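Local structure of porphyranase B (Zobellia galactanivorans, 3JUU) at residues 109-123 with 261-273. The protein cleaves the sulfated algal polysaccharide porphyran at its beta-1,4 linkages between D-galactose and L-galactose-6-sulfate, releasing mostly disaccharides. Numbering follows the deposited sequence.
With SO4 (sulfate ion), chain D; SO4 (sulfate ion), chain F.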
ATOM      1  N   TYR A 109       7.161  -3.062  12.391  1.00 11.40           N
ATOM      2  CA  TYR A 109       7.904  -2.852  11.160  1.00 10.32           C
ATOM      3  C   TYR A 109       7.122  -3.614  10.050  1.00 11.42           C
ATOM      4  O   TYR A 109       6.825  -4.818  10.219  1.00 11.82           O
ATOM      5  CB  TYR A 109       9.383  -3.381  11.287  1.00 10.78           C
ATOM      6  CG  TYR A 109      10.178  -2.998  10.046  1.00  8.91           C
ATOM      7  CD1 TYR A 109      10.684  -1.674   9.920  1.00 11.34           C
ATOM      8  CD2 TYR A 109      10.365  -3.895   8.936  1.00 10.66           C
ATOM      9  CE1 TYR A 109      11.315  -1.264   8.778  1.00  9.58           C
ATOM     10  CE2 TYR A 109      11.040  -3.468   7.781  1.00 11.74           C
ATOM     11  CZ  TYR A 109      11.495  -2.121   7.705  1.00 10.03           C
ATOM     12  OH  TYR A 109      12.210  -1.718   6.580  1.00 10.55           O
ATOM     13  N   TYR A 110       6.874  -2.969   8.906  1.00 10.43           N
ATOM     14  CA  TYR A 110       6.006  -3.580   7.889  1.00 10.00           C
ATOM     15  C   TYR A 110       6.686  -3.412   6.609  1.00 10.71           C
ATOM     16  O   TYR A 110       7.013  -2.255   6.221  1.00 10.49           O
ATOM     17  CB  TYR A 110       4.657  -2.822   7.830  1.00 10.48           C
ATOM     18  CG  TYR A 110       3.934  -2.928   9.143  1.00  9.35           C
ATOM     19  CD1 TYR A 110       2.984  -3.959   9.320  1.00  7.47           C
ATOM     20  CD2 TYR A 110       4.190  -2.047  10.208  1.00  7.47           C
ATOM     21  CE1 TYR A 110       2.323  -4.102  10.553  1.00 13.94           C
ATOM     22  CE2 TYR A 110       3.558  -2.197  11.392  1.00  9.41           C
ATOM     23  CZ  TYR A 110       2.628  -3.237  11.572  1.00 14.35           C
ATOM     24  OH  TYR A 110       1.955  -3.367  12.776  1.00 14.65           O
ATOM     25  N   GLU A 111       6.897  -4.528   5.889  1.00 10.73           N
ATOM     26  CA  GLU A 111       7.662  -4.431   4.658  1.00  9.23           C
ATOM     27  C   GLU A 111       7.071  -5.356   3.584  1.00  9.52           C
ATOM     28  O   GLU A 111       6.467  -6.364   3.918  1.00 10.22           O
ATOM     29  CB  GLU A 111       9.129  -4.821   4.903  1.00 10.58           C
ATOM     30  CG  GLU A 111       9.262  -6.108   5.788  1.00 11.05           C
ATOM     31  CD  GLU A 111      10.640  -6.713   5.808  1.00 13.06           C
ATOM     32  OE1 GLU A 111      11.583  -6.079   5.279  1.00 10.62           O
ATOM     33  OE2 GLU A 111      10.725  -7.894   6.290  1.00 13.69           O
ATOM     34  N   CYS A 112       7.247  -5.021   2.295  1.00 10.31           N
ATOM     35  CA  CYS A 112       6.905  -5.958   1.233  1.00 10.21           C
ATOM     36  C   CYS A 112       7.964  -5.856   0.139  1.00  9.98           C
ATOM     37  O   CYS A 112       8.744  -4.887   0.073  1.00 10.64           O
ATOM     38  CB  CYS A 112       5.482  -5.619   0.688  1.00  9.70           C
ATOM     39  SG  CYS A 112       5.495  -4.188  -0.492  1.00 11.10           S
ATOM     40  N   GLU A 113       8.029  -6.862  -0.751  1.00  9.12           N
ATOM     41  CA  GLU A 113       8.863  -6.789  -1.891  1.00  8.59           C
ATOM     42  C   GLU A 113       7.929  -6.728  -3.096  1.00  9.86           C
ATOM     43  O   GLU A 113       7.202  -7.704  -3.340  1.00 10.25           O
ATOM     44  CB  GLU A 113       9.790  -8.048  -1.998  1.00  9.55           C
ATOM     45  CG  GLU A 113      10.755  -7.939  -3.162  1.00 10.25           C
ATOM     46  CD  GLU A 113      11.793  -9.042  -3.099  1.00 20.44           C
ATOM     47  OE1 GLU A 113      11.442 -10.211  -3.283  1.00 14.27           O
ATOM     48  OE2 GLU A 113      12.946  -8.743  -2.796  1.00 23.48           O
ATOM     49  N   MET A 114       7.976  -5.623  -3.842  1.00  8.59           N
ATOM     50  CA  MET A 114       6.934  -5.387  -4.849  1.00  9.19           C
ATOM     51  C   MET A 114       7.583  -4.913  -6.143  1.00  8.86           C
ATOM     52  O   MET A 114       8.548  -4.092  -6.128  1.00 11.41           O
ATOM     53  CB  MET A 114       5.907  -4.341  -4.293  1.00  9.09           C
ATOM     54  CG  MET A 114       4.695  -3.983  -5.201  1.00  8.81           C
ATOM     55  SD  MET A 114       3.865  -2.378  -4.837  1.00 19.94           S
ATOM     56  CE  MET A 114       4.992  -2.318  -6.114  1.00  6.95           C
ATOM     57  N   LYS A 115       7.018  -5.368  -7.253  1.00  8.12           N
ATOM     58  CA  LYS A 115       7.318  -4.759  -8.542  1.00  9.28           C
ATOM     59  C   LYS A 115       6.025  -4.156  -9.064  1.00  9.01           C
ATOM     60  O   LYS A 115       4.954  -4.831  -9.071  1.00  9.67           O
ATOM     61  CB  LYS A 115       7.893  -5.819  -9.520  1.00 10.45           C
ATOM     62  CG  LYS A 115       7.997  -5.320 -10.934  1.00 11.08           C
ATOM     63  CD  LYS A 115       8.359  -6.452 -11.964  1.00 21.33           C
ATOM     64  CE  LYS A 115       9.739  -6.890 -11.933  1.00 27.95           C
ATOM     65  NZ  LYS A 115       9.781  -8.056 -12.917  1.00 30.92           N
ATOM     66  N   ALA A 116       6.078  -2.902  -9.473  1.00 10.63           N
ATOM     67  CA  ALA A 116       4.850  -2.244  -9.866  1.00  9.05           C
ATOM     68  C   ALA A 116       4.382  -2.738 -11.247  1.00  9.66           C
ATOM     69  O   ALA A 116       5.209  -3.264 -12.071  1.00  7.94           O
ATOM     70  CB  ALA A 116       5.032  -0.671  -9.902  1.00  8.47           C
ATOM     71  N   ASN A 117       3.079  -2.574 -11.494  1.00  8.70           N
ATOM     72  CA  ASN A 117       2.574  -2.737 -12.882  1.00  9.90           C
ATOM     73  C   ASN A 117       3.028  -1.574 -13.722  1.00 10.14           C
ATOM     74  O   ASN A 117       3.277  -0.512 -13.205  1.00  9.05           O
ATOM     75  CB  ASN A 117       1.059  -3.002 -12.947  1.00  9.93           C
ATOM     76  CG  ASN A 117       0.224  -1.784 -12.598  1.00  8.05           C
ATOM     77  OD1 ASN A 117       0.228  -0.794 -13.343  1.00 10.16           O
ATOM     78  ND2 ASN A 117      -0.527  -1.869 -11.517  1.00  9.71           N
ATOM     79  N   LYS A 118       3.100  -1.774 -15.036  1.00  9.73           N
ATOM     80  CA  LYS A 118       3.519  -0.762 -16.010  1.00 10.51           C
ATOM     81  C   LYS A 118       2.311  -0.052 -16.699  1.00 13.17           C
ATOM     82  O   LYS A 118       2.331   0.257 -17.912  1.00 17.55           O
ATOM     83  CB  LYS A 118       4.353  -1.508 -17.064  1.00 10.82           C
ATOM     84  CG  LYS A 118       5.143  -0.561 -17.941  1.00 11.19           C
ATOM     85  CD  LYS A 118       6.093  -1.468 -18.871  1.00 15.64           C
ATOM     86  CE  LYS A 118       6.873  -0.527 -19.767  1.00 20.96           C
ATOM     87  NZ  LYS A 118       7.732  -1.256 -20.726  1.00 24.33           N
ATOM     88  N   THR A 119       1.259   0.207 -15.940  1.00 10.14           N
ATOM     89  CA  THR A 119       0.031   0.840 -16.463  1.00  8.87           C
ATOM     90  C   THR A 119      -0.271   2.157 -15.726  1.00  9.54           C
ATOM     91  O   THR A 119       0.435   2.558 -14.775  1.00  9.62           O
ATOM     92  CB  THR A 119      -1.262  -0.032 -16.305  1.00  8.80           C
ATOM     93  OG1 THR A 119      -1.782   0.077 -14.963  1.00 10.62           O
ATOM     94  CG2 THR A 119      -0.973  -1.523 -16.604  1.00  7.88           C
ATOM     95  N   PHE A 120      -1.279   2.850 -16.203  1.00  8.95           N
ATOM     96  CA  PHE A 120      -1.671   4.111 -15.524  1.00  9.13           C
ATOM     97  C   PHE A 120      -2.299   3.918 -14.137  1.00  7.98           C
ATOM     98  O   PHE A 120      -2.525   4.950 -13.423  1.00  8.27           O
ATOM     99  CB  PHE A 120      -2.670   4.877 -16.452  1.00  8.08           C
ATOM    100  CG  PHE A 120      -4.086   4.311 -16.446  1.00  8.50           C
ATOM    101  CD1 PHE A 120      -5.119   5.002 -15.772  1.00  9.07           C
ATOM    102  CD2 PHE A 120      -4.413   3.152 -17.164  1.00  9.84           C
ATOM    103  CE1 PHE A 120      -6.429   4.524 -15.724  1.00 10.39           C
ATOM    104  CE2 PHE A 120      -5.728   2.674 -17.184  1.00  9.47           C
ATOM    105  CZ  PHE A 120      -6.767   3.335 -16.441  1.00  9.84           C
ATOM    106  N   MET A 121      -2.614   2.663 -13.758  1.00  7.67           N
ATOM    107  CA  MET A 121      -3.207   2.318 -12.449  1.00  7.60           C
ATOM    108  C   MET A 121      -2.096   2.103 -11.410  1.00  8.00           C
ATOM    109  O   MET A 121      -0.962   1.986 -11.748  1.00  8.31           O
ATOM    110  CB  MET A 121      -4.112   1.057 -12.575  1.00  8.45           C
ATOM    111  CG  MET A 121      -5.300   1.440 -13.462  1.00  7.36           C
ATOM    112  SD  MET A 121      -6.474   0.078 -13.770  1.00 10.48           S
ATOM    113  CE  MET A 121      -7.121  -0.361 -12.096  1.00 10.40           C
ATOM    114  N   SER A 122      -2.464   2.241 -10.146  1.00  8.15           N
ATOM    115  CA  SER A 122      -1.488   2.289  -9.073  1.00  8.45           C
ATOM    116  C   SER A 122      -0.890   0.929  -8.703  1.00  7.94           C
ATOM    117  O   SER A 122      -1.404  -0.178  -9.109  1.00  8.53           O
ATOM    118  CB  SER A 122      -2.202   2.900  -7.841  1.00  5.70           C
ATOM    119  OG  SER A 122      -3.036   1.904  -7.219  1.00  9.51           O
ATOM    120  N   SER A 123       0.209   0.987  -7.947  1.00  6.86           N
ATOM    121  CA  SER A 123       0.725  -0.177  -7.213  1.00  7.09           C
ATOM    122  C   SER A 123       1.108   0.311  -5.812  1.00  8.88           C
ATOM    123  O   SER A 123       1.896   1.242  -5.741  1.00  7.31           O
ATOM    124  CB  SER A 123       1.997  -0.664  -7.885  1.00  7.84           C
ATOM    125  OG  SER A 123       1.711  -1.157  -9.185  1.00 11.12           O
ATOM    126  N   GLU A 261       2.080  -9.709 -17.609  1.00 13.97           N
ATOM    127  CA  GLU A 261       3.138  -9.280 -16.652  1.00 15.46           C
ATOM    128  C   GLU A 261       3.160  -7.745 -16.467  1.00 13.66           C
ATOM    129  O   GLU A 261       3.225  -7.254 -15.372  1.00 12.73           O
ATOM    130  CB  GLU A 261       4.501  -9.748 -17.157  1.00 17.99           C
ATOM    131  CG  GLU A 261       5.676  -9.515 -16.134  1.00 24.07           C
ATOM    132  CD  GLU A 261       5.544 -10.299 -14.758  1.00 27.73           C
ATOM    133  OE1 GLU A 261       4.597 -11.133 -14.476  1.00 29.31           O
ATOM    134  OE2 GLU A 261       6.456 -10.042 -13.929  1.00 35.90           O
ATOM    135  N   ASP A 262       3.113  -7.021 -17.554  1.00 12.57           N
ATOM    136  CA  ASP A 262       3.069  -5.535 -17.515  1.00 12.63           C
ATOM    137  C   ASP A 262       1.803  -5.057 -16.808  1.00 11.40           C
ATOM    138  O   ASP A 262       1.869  -4.013 -16.115  1.00 13.38           O
ATOM    139  CB  ASP A 262       3.041  -4.931 -18.882  1.00 13.58           C
ATOM    140  CG  ASP A 262       4.402  -4.975 -19.590  1.00 18.47           C
ATOM    141  OD1 ASP A 262       5.382  -5.385 -18.949  1.00 20.61           O
ATOM    142  OD2 ASP A 262       4.424  -4.520 -20.755  1.00 21.04           O
ATOM    143  N   ARG A 263       0.675  -5.810 -16.891  1.00 10.04           N
ATOM    144  CA  ARG A 263      -0.563  -5.377 -16.162  1.00 10.38           C
ATOM    145  C   ARG A 263      -0.611  -5.818 -14.714  1.00 10.99           C
ATOM    146  O   ARG A 263      -1.563  -5.489 -14.019  1.00 11.67           O
ATOM    147  CB  ARG A 263      -1.826  -5.913 -16.902  1.00  9.40           C
ATOM    148  CG  ARG A 263      -1.990  -5.095 -18.188  1.00  8.34           C
ATOM    149  CD  ARG A 263      -3.244  -5.581 -19.034  1.00  9.28           C
ATOM    150  NE  ARG A 263      -3.092  -7.004 -19.484  1.00 10.53           N
ATOM    151  CZ  ARG A 263      -3.706  -8.105 -18.996  1.00 13.42           C
ATOM    152  NH1 ARG A 263      -4.514  -8.154 -17.920  1.00 13.18           N
ATOM    153  NH2 ARG A 263      -3.448  -9.272 -19.622  1.00 17.33           N
ATOM    154  N   THR A 264       0.436  -6.499 -14.228  1.00  8.85           N
ATOM    155  CA  THR A 264       0.386  -7.148 -12.933  1.00  9.87           C
ATOM    156  C   THR A 264       1.326  -6.450 -11.939  1.00 10.72           C
ATOM    157  O   THR A 264       2.469  -6.225 -12.271  1.00 10.72           O
ATOM    158  CB  THR A 264       0.759  -8.627 -13.026  1.00 11.59           C
ATOM    159  OG1 THR A 264      -0.288  -9.255 -13.819  1.00 13.19           O
ATOM    160  CG2 THR A 264       0.873  -9.336 -11.581  1.00 11.71           C
ATOM    161  N   THR A 265       0.801  -6.141 -10.757  1.00 10.31           N
ATOM    162  CA  THR A 265       1.651  -5.668  -9.632  1.00  8.96           C
ATOM    163  C   THR A 265       1.951  -6.937  -8.854  1.00 10.50           C
ATOM    164  O   THR A 265       1.033  -7.661  -8.527  1.00  8.43           O
ATOM    165  CB  THR A 265       0.813  -4.671  -8.757  1.00 10.75           C
ATOM    166  OG1 THR A 265       0.508  -3.526  -9.569  1.00 10.47           O
ATOM    167  CG2 THR A 265       1.719  -4.277  -7.538  1.00  7.54           C
ATOM    168  N   THR A 266       3.223  -7.239  -8.620  1.00 10.61           N
ATOM    169  CA  THR A 266       3.574  -8.514  -7.981  1.00 12.20           C
ATOM    170  C   THR A 266       4.228  -8.253  -6.612  1.00 10.95           C
ATOM    171  O   THR A 266       5.158  -7.441  -6.556  1.00 11.69           O
ATOM    172  CB  THR A 266       4.587  -9.254  -8.880  1.00 11.07           C
ATOM    173  OG1 THR A 266       4.032  -9.435 -10.223  1.00 12.59           O
ATOM    174  CG2 THR A 266       4.999 -10.623  -8.236  1.00 13.13           C
ATOM    175  N   TYR A 267       3.723  -8.891  -5.561  1.00 10.86           N
ATOM    176  CA  TYR A 267       4.314  -8.804  -4.220  1.00 10.93           C
ATOM    177  C   TYR A 267       4.881 -10.175  -3.940  1.00 11.53           C
ATOM    178  O   TYR A 267       4.099 -11.135  -3.867  1.00 13.08           O
ATOM    179  CB  TYR A 267       3.254  -8.478  -3.184  1.00 10.52           C
ATOM    180  CG  TYR A 267       2.460  -7.200  -3.491  1.00 11.54           C
ATOM    181  CD1 TYR A 267       2.746  -5.997  -2.799  1.00 13.22           C
ATOM    182  CD2 TYR A 267       1.425  -7.193  -4.441  1.00 12.17           C
ATOM    183  CE1 TYR A 267       1.977  -4.819  -3.070  1.00  8.76           C
ATOM    184  CE2 TYR A 267       0.696  -6.028  -4.731  1.00 10.90           C
ATOM    185  CZ  TYR A 267       0.977  -4.856  -4.052  1.00  9.71           C
ATOM    186  OH  TYR A 267       0.265  -3.708  -4.297  1.00  9.11           O
ATOM    187  N   ASN A 268       6.212 -10.294  -3.835  1.00 12.46           N
ATOM    188  CA  ASN A 268       6.815 -11.593  -3.439  1.00 13.07           C
ATOM    189  C   ASN A 268       6.492 -11.995  -1.999  1.00 14.02           C
ATOM    190  O   ASN A 268       6.355 -13.181  -1.685  1.00 13.84           O
ATOM    191  CB  ASN A 268       8.327 -11.654  -3.717  1.00 13.08           C
ATOM    192  CG  ASN A 268       8.648 -11.659  -5.171  1.00 14.86           C
ATOM    193  OD1 ASN A 268       7.822 -12.068  -6.012  1.00 15.07           O
ATOM    194  ND2 ASN A 268       9.869 -11.229  -5.514  1.00 12.63           N
ATOM    195  N   TRP A 269       6.287 -11.009  -1.119  1.00 10.80           N
ATOM    196  CA  TRP A 269       5.954 -11.330   0.226  1.00  9.75           C
ATOM    197  C   TRP A 269       5.546 -10.056   0.934  1.00  8.94           C
ATOM    198  O   TRP A 269       5.887  -8.954   0.426  1.00 10.66           O
ATOM    199  CB  TRP A 269       7.152 -11.995   0.934  1.00  9.75           C
ATOM    200  CG  TRP A 269       8.513 -11.404   0.700  1.00 10.19           C
ATOM    201  CD1 TRP A 269       9.518 -11.929  -0.101  1.00  8.44           C
ATOM    202  CD2 TRP A 269       9.119 -10.253   1.382  1.00 12.53           C
ATOM    203  NE1 TRP A 269      10.662 -11.167   0.027  1.00 13.58           N
ATOM    204  CE2 TRP A 269      10.430 -10.120   0.889  1.00 13.71           C
ATOM    205  CE3 TRP A 269       8.630  -9.284   2.303  1.00 13.46           C
ATOM    206  CZ2 TRP A 269      11.309  -9.054   1.292  1.00 12.06           C
ATOM    207  CZ3 TRP A 269       9.507  -8.227   2.707  1.00 13.98           C
ATOM    208  CH2 TRP A 269      10.816  -8.138   2.213  1.00 15.32           C
ATOM    209  N   VAL A 270       4.835 -10.225   2.045  1.00  9.95           N
ATOM    210  CA  VAL A 270       4.559  -9.126   3.011  1.00 12.03           C
ATOM    211  C   VAL A 270       4.920  -9.657   4.372  1.00 12.69           C
ATOM    212  O   VAL A 270       4.485 -10.763   4.754  1.00 11.63           O
ATOM    213  CB  VAL A 270       3.079  -8.735   3.024  1.00 12.11           C
ATOM    214  CG1 VAL A 270       2.786  -7.733   4.183  1.00 12.19           C
ATOM    215  CG2 VAL A 270       2.708  -8.055   1.733  1.00 14.14           C
ATOM    216  N   ARG A 271       5.740  -8.905   5.118  1.00 11.63           N
ATOM    217  CA  ARG A 271       6.180  -9.407   6.440  1.00 10.47           C
ATOM    218  C   ARG A 271       6.001  -8.279   7.392  1.00 11.77           C
ATOM    219  O   ARG A 271       6.493  -7.162   7.136  1.00 10.31           O
ATOM    220  CB  ARG A 271       7.704  -9.818   6.339  1.00  9.47           C
ATOM    221  CG  ARG A 271       7.889 -10.969   5.326  1.00 14.33           C
ATOM    222  CD  ARG A 271       9.365 -11.324   5.133  1.00 13.57           C
ATOM    223  NE  ARG A 271       9.545 -12.430   4.174  1.00 14.65           N
ATOM    224  CZ  ARG A 271      10.691 -12.664   3.551  1.00 15.96           C
ATOM    225  NH1 ARG A 271      11.719 -11.806   3.720  1.00 15.61           N
ATOM    226  NH2 ARG A 271      10.792 -13.651   2.655  1.00 15.04           N
ATOM    227  N   SER A 272       5.358  -8.585   8.507  1.00 11.29           N
ATOM    228  CA  SER A 272       5.029  -7.613   9.536  1.00 12.09           C
ATOM    229  C   SER A 272       5.661  -8.104  10.848  1.00 13.23           C
ATOM    230  O   SER A 272       5.696  -9.320  11.107  1.00 12.63           O
ATOM    231  CB  SER A 272       3.529  -7.595   9.648  1.00 11.81           C
ATOM    232  OG  SER A 272       2.937  -7.169   8.426  1.00 12.16           O
ATOM    233  N   TRP A 273       6.201  -7.184  11.632  1.00 13.65           N
ATOM    234  CA  TRP A 273       7.070  -7.556  12.778  1.00 12.77           C
ATOM    235  C   TRP A 273       6.817  -6.614  13.923  1.00 15.82           C
ATOM    236  O   TRP A 273       6.507  -5.434  13.719  1.00 13.74           O
ATOM    237  CB  TRP A 273       8.570  -7.422  12.403  1.00 13.68           C
ATOM    238  CG  TRP A 273       9.044  -8.036  11.087  1.00 14.16           C
ATOM    239  CD1 TRP A 273       8.931  -7.499   9.785  1.00 10.31           C
ATOM    240  CD2 TRP A 273       9.752  -9.256  10.936  1.00 11.53           C
ATOM    241  NE1 TRP A 273       9.504  -8.343   8.870  1.00 12.96           N
ATOM    242  CE2 TRP A 273      10.032  -9.421   9.546  1.00 15.01           C
ATOM    243  CE3 TRP A 273      10.178 -10.265  11.862  1.00 15.80           C
ATOM    244  CZ2 TRP A 273      10.729 -10.540   9.042  1.00 15.50           C
ATOM    245  CZ3 TRP A 273      10.850 -11.374  11.358  1.00 16.60           C
ATOM    246  CH2 TRP A 273      11.133 -11.502   9.964  1.00 16.73           C
TER
HETATM  247  S   SO4 D   4      13.751 -13.192   0.742  1.00 58.37           S
HETATM  248  O1  SO4 D   4      15.102 -13.735   0.660  1.00 59.37           O
HETATM  249  O2  SO4 D   4      12.783 -14.293   0.843  1.00 58.18           O
HETATM  250  O3  SO4 D   4      13.689 -12.341   1.933  1.00 59.27           O
HETATM  251  O4  SO4 D   4      13.498 -12.391  -0.478  1.00 58.56           O
HETATM  252  S   SO4 F   6      -5.944 -11.622 -17.904  1.00 49.70           S
HETATM  253  O1  SO4 F   6      -5.046 -11.774 -19.070  1.00 45.68           O
HETATM  254  O2  SO4 F   6      -5.667 -12.813 -17.078  1.00 49.69           O
HETATM  255  O3  SO4 F   6      -5.746 -10.402 -17.100  1.00 42.48           O
HETATM  256  O4  SO4 F   6      -7.354 -11.670 -18.341  1.00 49.55           O
HETATM  257  O   HOH W   1      12.604 -12.481  -2.511  1.00 28.85           O
HETATM  258  O   HOH W   2       5.082  -5.172 -13.955  1.00 11.07           O
HETATM  259  O   HOH W   3       6.561  -3.546 -21.599  1.00 30.00           O
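W269 places CG between its backbone N and carbonyl carbon (chi1 43°), which lays the indole on E113 CB, a CH-pi contact 3.9 Å from the centroid of the five-membered ring; with CG anti to N (chi1 -176°), E113 extends its carboxylate to N268. The R271 guanidinium covers the opposite face of the indole, and a sulfate, probably from the crystallisation liquor, accepts from W269 NE1 at 3.1 Å and from both terminal nitrogens of R271. Replacing the indole with an alanine side chain is likely to leave the E113 methylene and the R271 guanidinium without the ring between them and to cost the sulfate one donor. E113 OE1 takes a nearly straight bond from N268 ND2 (2.9 Å, 170°), while W273 NE1 reaches E111 OE2 from above the carboxylate plane. On the sheet face that carries C112 and M114, M114 CG sits over the Y267 ring. Beyond the ladder, N117 ND2 donates to T265 OG1 (2.8 Å), which in turn donates to S123 OG (2.7 Å), tying the turn to the strand. The antiparallel pairing joins strand 108-115 to strand 264-276 in the GH16 jelly roll; strand 202-210 flanks the former, strand 73-87 pairs with the latter, and M240 and L238 of strand 237-242 pack on Y267 and S272.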